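Card1 endonuclease domain-containing protein (Vibrio cholerae, PDB 1XMX) is of unknown function but probably binds nucleic acid and may cut it as a PD-(D/E)XK-type nuclease. Local coordinates at residues 320-325 with 339-344; 252-257 with 307-312; 87-92 with 111-116; 70-75 with 104-109. One frame throughout, in Å; residues are numbered along the deposited sequence.

The four contacts fall into two well-separated pairs, with centres 43 to 50 Å apart across the chain. Interactions 1 and 2 have centres about 11 Å apart inside the Card1-like endonuclease domain and share one sheet, where Val342 N and Glu308 O, 2.7 Å apart, probably hydrogen-bond strand 338-343 to strand 303-310. The latter carries Glu308 and Lys310, the likely E-x-K of the nuclease motif. Interactions 3 and 4, centres about 12 Å apart, belong to the N-terminal Rossmann-like domain; Phe91 CG comes within 3.4 Å of Phe108 CD2 there. A magnesium ion lies about 13 Å from the Phe91 side chain and is not part of the contact.

Interaction 1: 320-325 with 339-344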
# COMPACT_ATOMS: atom_id res chain seq x y z
N ASP A 320 4.17 -17.82 -10.24
CA ASP A 320 2.98 -17.03 -9.96
C ASP A 320 3.28 -15.66 -9.33
O ASP A 320 2.36 -14.88 -9.13
CB ASP A 320 1.97 -17.83 -9.09
CG ASP A 320 2.32 -17.82 -7.59
OD1 ASP A 320 3.48 -17.51 -7.24
OD2 ASP A 320 1.44 -18.14 -6.75
N THR A 321 4.56 -15.39 -9.03
CA THR A 321 4.98 -14.19 -8.24
C THR A 321 4.38 -12.84 -8.75
O THR A 321 3.83 -12.07 -7.98
CB THR A 321 6.54 -14.09 -8.12
OG1 THR A 321 7.03 -15.14 -7.25
CG2 THR A 321 6.93 -12.77 -7.55
N LEU A 322 4.53 -12.61 -10.04
CA LEU A 322 4.18 -11.38 -10.70
C LEU A 322 2.66 -11.26 -10.98
O LEU A 322 2.11 -10.17 -10.86
CB LEU A 322 4.97 -11.27 -12.00
CG LEU A 322 6.48 -11.10 -11.79
CD1 LEU A 322 7.05 -10.94 -13.16
CD2 LEU A 322 6.82 -9.83 -10.98
N TYR A 323 2.01 -12.35 -11.41
CA TYR A 323 0.54 -12.38 -11.54
C TYR A 323 -0.16 -12.17 -10.22
O TYR A 323 -1.18 -11.46 -10.15
CB TYR A 323 0.08 -13.72 -12.07
CG TYR A 323 0.47 -13.94 -13.44
CD1 TYR A 323 0.08 -13.07 -14.43
CD2 TYR A 323 1.27 -15.02 -13.76
CE1 TYR A 323 0.46 -13.27 -15.75
CE2 TYR A 323 1.66 -15.21 -15.05
CZ TYR A 323 1.25 -14.34 -16.04
OH TYR A 323 1.65 -14.62 -17.34
N LYS A 324 0.38 -12.82 -9.19
CA LYS A 324 -0.13 -12.66 -7.85
C LYS A 324 0.08 -11.25 -7.31
O LYS A 324 -0.81 -10.69 -6.69
CB LYS A 324 0.49 -13.66 -6.91
CG LYS A 324 -0.07 -13.57 -5.53
CD LYS A 324 0.85 -14.34 -4.59
CE LYS A 324 0.19 -14.82 -3.33
NZ LYS A 324 0.12 -13.77 -2.27
N LEU A 325 1.28 -10.69 -7.51
CA LEU A 325 1.54 -9.30 -7.04
C LEU A 325 0.57 -8.31 -7.68
O LEU A 325 -0.05 -7.54 -6.97
CB LEU A 325 2.99 -8.87 -7.30
CG LEU A 325 3.48 -7.49 -6.80
CD1 LEU A 325 3.20 -7.26 -5.31
CD2 LEU A 325 4.99 -7.30 -7.12
N ALA A 339 2.69 -1.38 -7.51
CA ALA A 339 3.47 -2.43 -6.87
C ALA A 339 4.84 -2.64 -7.51
O ALA A 339 5.05 -2.50 -8.71
CB ALA A 339 2.65 -3.78 -6.80
N MET A 340 5.77 -3.03 -6.65
CA MET A 340 7.14 -3.24 -7.03
C MET A 340 7.62 -4.63 -6.54
O MET A 340 7.24 -5.09 -5.46
CB MET A 340 7.94 -2.18 -6.30
CG MET A 340 9.41 -2.47 -6.32
SD MET A 340 10.44 -1.17 -5.68
CE MET A 340 10.42 0.02 -7.08
N LEU A 341 8.48 -5.29 -7.31
CA LEU A 341 9.19 -6.47 -6.76
C LEU A 341 10.66 -6.13 -6.59
O LEU A 341 11.31 -5.71 -7.54
CB LEU A 341 9.00 -7.69 -7.68
CG LEU A 341 9.83 -8.94 -7.43
CD1 LEU A 341 9.53 -9.52 -6.05
CD2 LEU A 341 9.51 -9.98 -8.55
N VAL A 342 11.17 -6.26 -5.36
CA VAL A 342 12.61 -6.11 -5.14
C VAL A 342 13.21 -7.53 -5.05
O VAL A 342 12.76 -8.34 -4.24
CB VAL A 342 12.92 -5.28 -3.86
CG1 VAL A 342 14.45 -5.25 -3.60
CG2 VAL A 342 12.29 -3.82 -4.01
N SER A 343 14.18 -7.83 -5.91
CA SER A 343 14.72 -9.18 -6.03
C SER A 343 16.23 -9.14 -5.81
O SER A 343 16.93 -8.36 -6.45
CB SER A 343 14.42 -9.76 -7.42
OG SER A 343 14.86 -11.12 -7.48
N PHE A 344 16.71 -9.96 -4.88
CA PHE A 344 18.11 -10.11 -4.59
C PHE A 344 18.81 -10.90 -5.69
O PHE A 344 20.01 -10.65 -5.97
CB PHE A 344 18.23 -10.80 -3.23
CG PHE A 344 19.66 -11.12 -2.82
CD1 PHE A 344 20.55 -10.11 -2.45
CD2 PHE A 344 20.09 -12.42 -2.75
CE1 PHE A 344 21.86 -10.40 -2.06
CE2 PHE A 344 21.39 -12.71 -2.36
CZ PHE A 344 22.28 -11.70 -2.02
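Leu341 meets Thr321 and Leu322 crosswise, and Leu325 fits beside it against Ala339, where helix 321-333 covers strand 338-343 in the alpha/beta core of the PD-(D/E)XK-type endonuclease domain. The helix forms the connection of a beta-alpha-beta crossover, leading from strand 303-310 to its parallel neighbour 338-343, and its segment 321-325 runs at 150°, roughly antiparallel, to strand 339-343. Leu341 offers its CD2 branch to both helix residues. Leu322 CD2 touches it at 3.6 Å and Thr321 CG2 at 3.9 Å, each of the two side chains lying at about a right angle to that of Leu341. Thr321 turns only its methyl to the strand; its OG1 is hydrogen-bonded back to Asp319 OD1. One turn further on, Leu325 holds CG anti to its backbone N (chi1 -176°), which carries the branch point to 3.8 Å from Ala339 CB. CD1 keeps to the same methyl, while CD2 lies 4.1 Å from Leu341 CB. All of the touching residues are buried and the side-chain contacts are apolar, closed further by Leu360 against Leu322 and Ala339. The strand backbone is touched as well: Leu325 CD2 lies 3.6 Å from Met340 O.

Interaction 2: 252-257 with 307-312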
# COMPACT_ATOMS: atom_id res chain seq x y z
N GLU A 252 14.83 -12.21 5.80
CA GLU A 252 14.09 -10.98 6.15
C GLU A 252 14.96 -9.75 6.17
O GLU A 252 14.44 -8.66 6.33
CB GLU A 252 13.43 -11.12 7.51
CG GLU A 252 12.57 -12.35 7.65
CD GLU A 252 11.41 -12.09 8.57
OE1 GLU A 252 11.38 -10.94 9.11
OE2 GLU A 252 10.55 -13.00 8.77
N TRP A 253 16.28 -9.91 6.01
CA TRP A 253 17.18 -8.76 5.90
C TRP A 253 16.78 -7.75 4.78
O TRP A 253 16.99 -6.55 4.91
CB TRP A 253 18.64 -9.21 5.70
CG TRP A 253 18.92 -9.83 4.39
CD1 TRP A 253 18.85 -11.15 4.10
CD2 TRP A 253 19.32 -9.17 3.17
NE1 TRP A 253 19.18 -11.36 2.79
CE2 TRP A 253 19.46 -10.17 2.19
CE3 TRP A 253 19.58 -7.84 2.82
CZ2 TRP A 253 19.87 -9.90 0.90
CZ3 TRP A 253 19.97 -7.55 1.52
CH2 TRP A 253 20.11 -8.57 0.58
N LEU A 254 16.26 -8.26 3.67
CA LEU A 254 16.04 -7.43 2.48
C LEU A 254 14.79 -6.59 2.65
O LEU A 254 14.75 -5.44 2.24
CB LEU A 254 15.91 -8.31 1.24
CG LEU A 254 15.61 -7.51 -0.02
CD1 LEU A 254 16.71 -6.48 -0.40
CD2 LEU A 254 15.40 -8.50 -1.16
N GLU A 255 13.77 -7.15 3.27
CA GLU A 255 12.53 -6.38 3.51
C GLU A 255 12.76 -5.37 4.65
O GLU A 255 12.18 -4.31 4.67
CB GLU A 255 11.35 -7.30 3.81
CG GLU A 255 11.61 -8.26 5.01
CD GLU A 255 10.51 -9.29 5.20
OE1 GLU A 255 9.71 -9.54 4.27
OE2 GLU A 255 10.42 -9.89 6.26
N THR A 256 13.54 -5.76 5.65
CA THR A 256 13.95 -4.86 6.71
C THR A 256 14.72 -3.65 6.19
O THR A 256 14.48 -2.53 6.65
CB THR A 256 14.86 -5.62 7.71
OG1 THR A 256 14.12 -6.70 8.27
CG2 THR A 256 15.26 -4.69 8.85
N LEU A 257 15.69 -3.89 5.29
CA LEU A 257 16.45 -2.85 4.58
C LEU A 257 15.51 -1.95 3.74
O LEU A 257 15.61 -0.71 3.78
CB LEU A 257 17.50 -3.50 3.67
CG LEU A 257 18.21 -2.51 2.72
CD1 LEU A 257 19.15 -1.54 3.43
CD2 LEU A 257 18.92 -3.31 1.63
N ILE A 307 5.38 -3.36 -1.93
CA ILE A 307 6.67 -3.87 -2.35
C ILE A 307 6.80 -5.31 -1.85
O ILE A 307 6.69 -5.56 -0.62
CB ILE A 307 7.81 -3.00 -1.79
CG1 ILE A 307 7.61 -1.55 -2.20
CG2 ILE A 307 9.20 -3.54 -2.29
CD1 ILE A 307 8.52 -0.56 -1.47
N GLU A 308 6.99 -6.23 -2.80
CA GLU A 308 7.33 -7.60 -2.47
C GLU A 308 8.85 -7.69 -2.54
O GLU A 308 9.44 -7.24 -3.54
CB GLU A 308 6.78 -8.57 -3.51
CG GLU A 308 6.91 -10.03 -3.05
CD GLU A 308 6.10 -10.99 -3.89
OE1 GLU A 308 5.25 -10.52 -4.67
OE2 GLU A 308 6.32 -12.23 -3.79
N CYS A 309 9.45 -8.24 -1.50
CA CYS A 309 10.89 -8.60 -1.51
C CYS A 309 11.10 -10.12 -1.71
O CYS A 309 10.48 -10.92 -1.02
CB CYS A 309 11.58 -8.10 -0.24
SG CYS A 309 11.30 -6.33 -0.05
N LYS A 310 11.88 -10.49 -2.72
CA LYS A 310 12.36 -11.86 -2.87
C LYS A 310 13.88 -11.92 -2.68
O LYS A 310 14.64 -11.08 -3.19
CB LYS A 310 11.96 -12.46 -4.22
CG LYS A 310 10.46 -12.80 -4.31
CD LYS A 310 10.13 -13.43 -5.67
CE LYS A 310 10.57 -14.88 -5.79
NZ LYS A 310 10.36 -15.56 -4.45
N THR A 311 14.30 -12.90 -1.88
CA THR A 311 15.72 -13.29 -1.75
C THR A 311 16.07 -14.60 -2.52
O THR A 311 17.24 -14.90 -2.70
CB THR A 311 16.11 -13.46 -0.29
OG1 THR A 311 15.20 -14.40 0.29
CG2 THR A 311 16.03 -12.14 0.50
N LYS A 312 15.07 -15.34 -3.00
CA LYS A 312 15.31 -16.52 -3.84
C LYS A 312 14.87 -16.25 -5.27
O LYS A 312 14.16 -15.27 -5.55
CB LYS A 312 14.53 -17.74 -3.32
CG LYS A 312 15.16 -18.53 -2.13
CD LYS A 312 16.73 -18.38 -2.13
CE LYS A 312 17.53 -19.52 -1.43
NZ LYS A 312 18.10 -20.46 -2.46
O HOH W 1 11.09 -11.23 1.71
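Leu254 sets CG anti to its backbone N (chi1 177°), which puts that atom 4.1 Å from Cys309 CB, while Trp253 takes the crowded position, with CG between backbone N and carbonyl carbon (chi1 70°); its chi2 of -91° then turns the indole, whose NE1 is the atom near Thr311. Helix 243-266 here lies against the end of strand 303-310 in a fold of the PD-(D/E)XK clan. Glu308, Cys309 and Lys310 match the E-x-K signature of such nucleases and Asp295, whose OD2 accepts from Cys309 N, probably corresponds to the preceding acidic residue, so the contact backs what is likely the active site. Cys309 points its side chain at the helix, whereas Glu308 and Lys310 on either side of it point theirs away.

The sulphur of Cys309 rests against the helix backbone, with SG 3.8 Å from Glu255 CA, and its CB meets Leu254 CD2 at 3.9 Å. That same CD2 lies 3.4 Å from Lys310 O. Thr311 CG2 touches two helix residues, 3.9 Å from Leu254 CB and 4.0 Å from Trp253 NE1; the Trp253 and Thr311 side chains slide past each other in opposite directions. Leu254 CB also sits over the centre of the Trp253 ring. Further out, Glu255 extends beyond CG, and its OE2 accepts from Asn278 ND2. A water lies 2.8 Å from Cys309 O as a possible donor, though other acceptors compete for its protons; its link to Glu255 OE1, at 3.4 Å, is weak.

Interaction 3: 87-92 with 111-116; sequences EEVKFN and YHWPIF
In the beta-alpha-beta unit strand 88-92, helix 98-110, strand 115-118 of a Rossmann-like domain, Phe91 pairs with Ile115 and Asn92 with Phe116 in parallel register. Two nearly straight backbone bonds hold them: Phe91 N donates to Pro114 O at 2.8 Å, and Phe116 N to Phe91 O at 2.9 Å. Ahead of these pairs Val89 CB stands over one face of the Trp113 indole, 3.7 Å from the centroid of its five-membered ring in a CH-pi contact, with CG1 directed to the CE3 side and CG2 to CE2 and CZ2. Tyr111 CB covers the opposite face. In the plane of the indole, at its edge, a water accepts from Trp113 NE1 and donates to Glu87 O at 3.1 Å.

At the other end Phe116 CG stands between backbone N and carbonyl carbon (chi1 69°). Asn92 CA sits over the face of its ring, 3.9 Å from the centroid, and Asn92 CG comes to 3.3 Å from Phe116 CE1. The Asn92 amide is tilted 43° to the ring; OD1 is bonded to Ser94 OG and ND2 to Arg16 O. Phe91 and Ile115 share the other face of the sheet, Phe91 CD2 to Ile115 CG2 3.8 Å, and Phe91 stands edge-to-face with Phe108 of helix 98-110. Strand 88-92 has strand 4-9 as its other neighbour; strand 115-118 passes on to antiparallel strand 124-129, whose Trp127 packs on Pro114.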
# COMPACT_ATOMS: atom_id res chain seq x y z
N GLU A 87 -28.68 23.27 3.67
CA GLU A 87 -27.43 22.51 3.61
C GLU A 87 -26.46 23.16 2.59
O GLU A 87 -26.84 23.51 1.48
CB GLU A 87 -27.68 21.05 3.19
CG GLU A 87 -28.36 20.11 4.22
CD GLU A 87 -27.69 20.15 5.57
OE1 GLU A 87 -26.43 20.14 5.61
OE2 GLU A 87 -28.41 20.23 6.59
N GLU A 88 -25.21 23.31 2.96
CA GLU A 88 -24.26 23.84 2.01
C GLU A 88 -23.53 22.71 1.29
O GLU A 88 -22.45 22.27 1.72
CB GLU A 88 -23.36 24.86 2.71
CG GLU A 88 -24.22 26.07 3.20
CD GLU A 88 -23.60 26.82 4.33
OE1 GLU A 88 -22.47 26.43 4.71
OE2 GLU A 88 -24.21 27.80 4.86
N VAL A 89 -24.18 22.21 0.23
CA VAL A 89 -23.76 21.02 -0.47
C VAL A 89 -22.55 21.24 -1.37
O VAL A 89 -22.44 22.25 -2.07
CB VAL A 89 -24.91 20.37 -1.27
CG1 VAL A 89 -24.43 19.11 -2.02
CG2 VAL A 89 -26.01 20.00 -0.32
N LYS A 90 -21.64 20.28 -1.34
CA LYS A 90 -20.57 20.23 -2.31
C LYS A 90 -20.57 18.82 -2.87
O LYS A 90 -20.57 17.82 -2.13
CB LYS A 90 -19.20 20.55 -1.68
CG LYS A 90 -19.05 21.96 -1.22
CD LYS A 90 -17.56 22.33 -1.19
CE LYS A 90 -17.30 23.39 -0.13
NZ LYS A 90 -15.98 24.18 -0.15
N PHE A 91 -20.57 18.77 -4.19
CA PHE A 91 -20.70 17.51 -4.88
C PHE A 91 -19.27 17.07 -5.30
O PHE A 91 -18.57 17.76 -6.06
CB PHE A 91 -21.65 17.62 -6.08
CG PHE A 91 -21.74 16.32 -6.93
CD1 PHE A 91 -21.77 15.05 -6.32
CD2 PHE A 91 -21.85 16.40 -8.32
CE1 PHE A 91 -21.87 13.87 -7.12
CE2 PHE A 91 -21.95 15.27 -9.10
CZ PHE A 91 -21.98 13.99 -8.50
N ASN A 92 -18.86 15.96 -4.72
CA ASN A 92 -17.65 15.30 -5.10
C ASN A 92 -17.97 14.32 -6.26
O ASN A 92 -18.59 13.27 -6.05
CB ASN A 92 -17.08 14.53 -3.92
CG ASN A 92 -15.73 13.84 -4.24
OD1 ASN A 92 -15.42 13.56 -5.43
ND2 ASN A 92 -14.95 13.54 -3.19
N TYR A 111 -29.02 23.48 -8.70
CA TYR A 111 -29.04 24.10 -7.39
C TYR A 111 -27.85 25.03 -7.15
O TYR A 111 -27.72 25.61 -6.07
CB TYR A 111 -29.08 23.00 -6.32
CG TYR A 111 -30.46 22.39 -6.17
CD1 TYR A 111 -31.39 22.97 -5.32
CD2 TYR A 111 -30.84 21.26 -6.91
CE1 TYR A 111 -32.65 22.44 -5.17
CE2 TYR A 111 -32.11 20.73 -6.77
CZ TYR A 111 -33.01 21.34 -5.88
OH TYR A 111 -34.29 20.87 -5.71
N HIS A 112 -26.95 25.17 -8.12
CA HIS A 112 -25.78 26.03 -7.93
C HIS A 112 -24.84 25.57 -6.81
O HIS A 112 -24.13 26.39 -6.21
CB HIS A 112 -26.22 27.48 -7.65
CG HIS A 112 -27.01 28.06 -8.77
ND1 HIS A 112 -26.75 27.75 -10.08
CD2 HIS A 112 -28.09 28.88 -8.78
CE1 HIS A 112 -27.62 28.37 -10.86
NE2 HIS A 112 -28.44 29.06 -10.10
N TRP A 113 -24.82 24.27 -6.53
CA TRP A 113 -23.94 23.78 -5.52
C TRP A 113 -22.62 23.50 -6.19
O TRP A 113 -22.60 23.11 -7.33
CB TRP A 113 -24.52 22.51 -4.90
CG TRP A 113 -25.64 22.81 -3.96
CD1 TRP A 113 -25.79 23.95 -3.17
CD2 TRP A 113 -26.80 22.00 -3.72
NE1 TRP A 113 -26.97 23.86 -2.45
CE2 TRP A 113 -27.59 22.66 -2.76
CE3 TRP A 113 -27.22 20.76 -4.20
CZ2 TRP A 113 -28.77 22.13 -2.29
CZ3 TRP A 113 -28.43 20.25 -3.73
CH2 TRP A 113 -29.17 20.93 -2.79
N PRO A 114 -21.50 23.81 -5.51
CA PRO A 114 -20.17 23.58 -6.07
C PRO A 114 -19.90 22.13 -6.34
O PRO A 114 -20.41 21.22 -5.63
CB PRO A 114 -19.19 24.14 -5.01
CG PRO A 114 -20.03 24.99 -4.06
CD PRO A 114 -21.48 24.49 -4.19
N ILE A 115 -19.10 21.90 -7.38
CA ILE A 115 -18.82 20.54 -7.84
C ILE A 115 -17.33 20.42 -8.10
O ILE A 115 -16.75 21.26 -8.78
CB ILE A 115 -19.58 20.18 -9.17
CG1 ILE A 115 -21.12 20.28 -8.99
CG2 ILE A 115 -19.21 18.76 -9.60
CD1 ILE A 115 -21.90 20.48 -10.30
N PHE A 116 -16.70 19.37 -7.57
CA PHE A 116 -15.27 19.18 -7.78
C PHE A 116 -14.99 17.73 -8.07
O PHE A 116 -15.83 16.86 -7.79
CB PHE A 116 -14.48 19.63 -6.54
CG PHE A 116 -14.68 18.73 -5.33
CD1 PHE A 116 -13.96 17.54 -5.20
CD2 PHE A 116 -15.57 19.07 -4.33
CE1 PHE A 116 -14.10 16.71 -4.10
CE2 PHE A 116 -15.71 18.25 -3.21
CZ PHE A 116 -14.96 17.07 -3.08
O HOH W 2 -28.57 25.49 -0.10

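Interaction 4: 70-75 with 104-109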
# COMPACT_ATOMS: atom_id res chain seq x y z
N ALA A 70 -35.43 8.04 -13.55
CA ALA A 70 -35.68 7.54 -12.17
C ALA A 70 -34.53 7.90 -11.18
O ALA A 70 -34.77 8.29 -10.04
CB ALA A 70 -35.95 6.02 -12.17
N ILE A 71 -33.28 7.76 -11.61
CA ILE A 71 -32.15 8.26 -10.78
C ILE A 71 -32.24 9.78 -10.51
O ILE A 71 -32.14 10.22 -9.34
CB ILE A 71 -30.77 7.89 -11.41
CG1 ILE A 71 -30.64 6.37 -11.59
CG2 ILE A 71 -29.58 8.43 -10.53
CD1 ILE A 71 -29.38 5.98 -12.40
N LYS A 72 -32.43 10.59 -11.55
CA LYS A 72 -32.55 12.03 -11.40
C LYS A 72 -33.71 12.41 -10.50
O LYS A 72 -33.67 13.39 -9.76
CB LYS A 72 -32.80 12.69 -12.76
CG LYS A 72 -31.56 12.72 -13.64
CD LYS A 72 -31.72 13.59 -14.91
CE LYS A 72 -30.40 13.46 -15.72
NZ LYS A 72 -30.38 14.11 -17.08
N SER A 73 -34.81 11.68 -10.65
CA SER A 73 -35.92 11.85 -9.75
C SER A 73 -35.57 11.56 -8.25
O SER A 73 -35.97 12.33 -7.35
CB SER A 73 -37.04 10.95 -10.22
OG SER A 73 -38.19 11.67 -10.06
N ALA A 74 -34.88 10.45 -7.98
CA ALA A 74 -34.49 10.12 -6.61
C ALA A 74 -33.58 11.22 -6.08
O ALA A 74 -33.76 11.71 -4.99
CB ALA A 74 -33.80 8.69 -6.55
N ILE A 75 -32.64 11.66 -6.91
CA ILE A 75 -31.65 12.63 -6.44
C ILE A 75 -32.22 14.04 -6.26
O ILE A 75 -31.78 14.80 -5.39
CB ILE A 75 -30.38 12.62 -7.35
CG1 ILE A 75 -29.69 11.24 -7.26
CG2 ILE A 75 -29.41 13.79 -6.95
CD1 ILE A 75 -28.61 10.94 -8.36
N ALA A 104 -26.67 12.88 -11.26
CA ALA A 104 -26.40 13.69 -10.08
C ALA A 104 -25.84 15.05 -10.45
O ALA A 104 -26.22 16.04 -9.83
CB ALA A 104 -25.45 12.99 -9.14
N TYR A 105 -24.90 15.10 -11.40
CA TYR A 105 -24.35 16.40 -11.86
C TYR A 105 -25.46 17.40 -12.31
O TYR A 105 -25.43 18.63 -11.94
CB TYR A 105 -23.32 16.21 -12.99
CG TYR A 105 -22.62 17.52 -13.42
CD1 TYR A 105 -23.19 18.39 -14.36
CD2 TYR A 105 -21.42 17.89 -12.86
CE1 TYR A 105 -22.54 19.61 -14.73
CE2 TYR A 105 -20.78 19.08 -13.23
CZ TYR A 105 -21.34 19.93 -14.15
OH TYR A 105 -20.64 21.11 -14.46
N GLU A 106 -26.41 16.89 -13.12
CA GLU A 106 -27.49 17.76 -13.64
C GLU A 106 -28.28 18.35 -12.46
O GLU A 106 -28.55 19.54 -12.41
CB GLU A 106 -28.44 17.02 -14.59
CG GLU A 106 -29.52 17.92 -15.23
CD GLU A 106 -30.69 17.15 -15.87
OE1 GLU A 106 -31.28 16.28 -15.17
OE2 GLU A 106 -31.06 17.40 -17.06
N VAL A 107 -28.67 17.48 -11.53
CA VAL A 107 -29.48 17.90 -10.40
C VAL A 107 -28.71 18.94 -9.56
O VAL A 107 -29.19 20.05 -9.30
CB VAL A 107 -29.92 16.70 -9.51
CG1 VAL A 107 -30.69 17.22 -8.31
CG2 VAL A 107 -30.76 15.70 -10.32
N PHE A 108 -27.50 18.59 -9.16
CA PHE A 108 -26.75 19.47 -8.24
C PHE A 108 -26.33 20.80 -8.91
O PHE A 108 -26.35 21.86 -8.28
CB PHE A 108 -25.54 18.73 -7.65
CG PHE A 108 -25.93 17.55 -6.80
CD1 PHE A 108 -27.10 17.58 -6.05
CD2 PHE A 108 -25.12 16.45 -6.69
CE1 PHE A 108 -27.45 16.49 -5.23
CE2 PHE A 108 -25.46 15.38 -5.87
CZ PHE A 108 -26.61 15.40 -5.14
N ARG A 109 -25.96 20.73 -10.18
CA ARG A 109 -25.64 21.93 -10.90
C ARG A 109 -26.85 22.92 -10.96
O ARG A 109 -26.68 24.14 -10.84
CB ARG A 109 -25.09 21.59 -12.30
CG ARG A 109 -24.87 22.79 -13.16
CD ARG A 109 -23.70 23.65 -12.66
NE ARG A 109 -23.47 24.76 -13.59
CZ ARG A 109 -24.20 25.86 -13.64
NH1 ARG A 109 -25.21 26.04 -12.79
NH2 ARG A 109 -23.94 26.76 -14.54
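Ile75 loses the most surface here, touching Ala104, Val107 and Phe108 of the facing helix; Lys72 and Val107 follow. Ile75 divides the work between its branches. CG2, anti to the backbone N, meets Val107 CG1 at 3.9 Å and the far end of the Phe108 ring, CZ, at 3.7 Å, the side chains of Ile75 and Phe108 crossing at about a right angle. CD1 reaches Ala104 CB at 3.8 Å; the CA atoms of Ile75 and Ala104, 6.5 Å apart, are the nearest across the segments. Val107 meets the opposing helix with both branches, its CG1 on Ile75 and its CG2 3.8 Å from Lys72 O.

Lys72 lies at the outer margin. Its chain is extended beyond CG and runs across the end of Glu106 at about a right angle, with NZ 3.0 Å from Glu106 OE1 in a salt bridge; that oxygen is modelled too close to the lysine chain, so the detail of the bridge is doubtful. On the sheet side, Ala104 and Phe108 also rest on strand 4-9, at Ile9 and Val7, and Ile71 and Ile75 reach Ile62. The segments 70-75 and 104-109 cross at 37° with the same general direction; their helices, 68-85 and 98-110, flank strand 88-92 in the chain and pack side by side over the parallel strands of a mixed sheet, as in Rossmann-like alpha/beta domains.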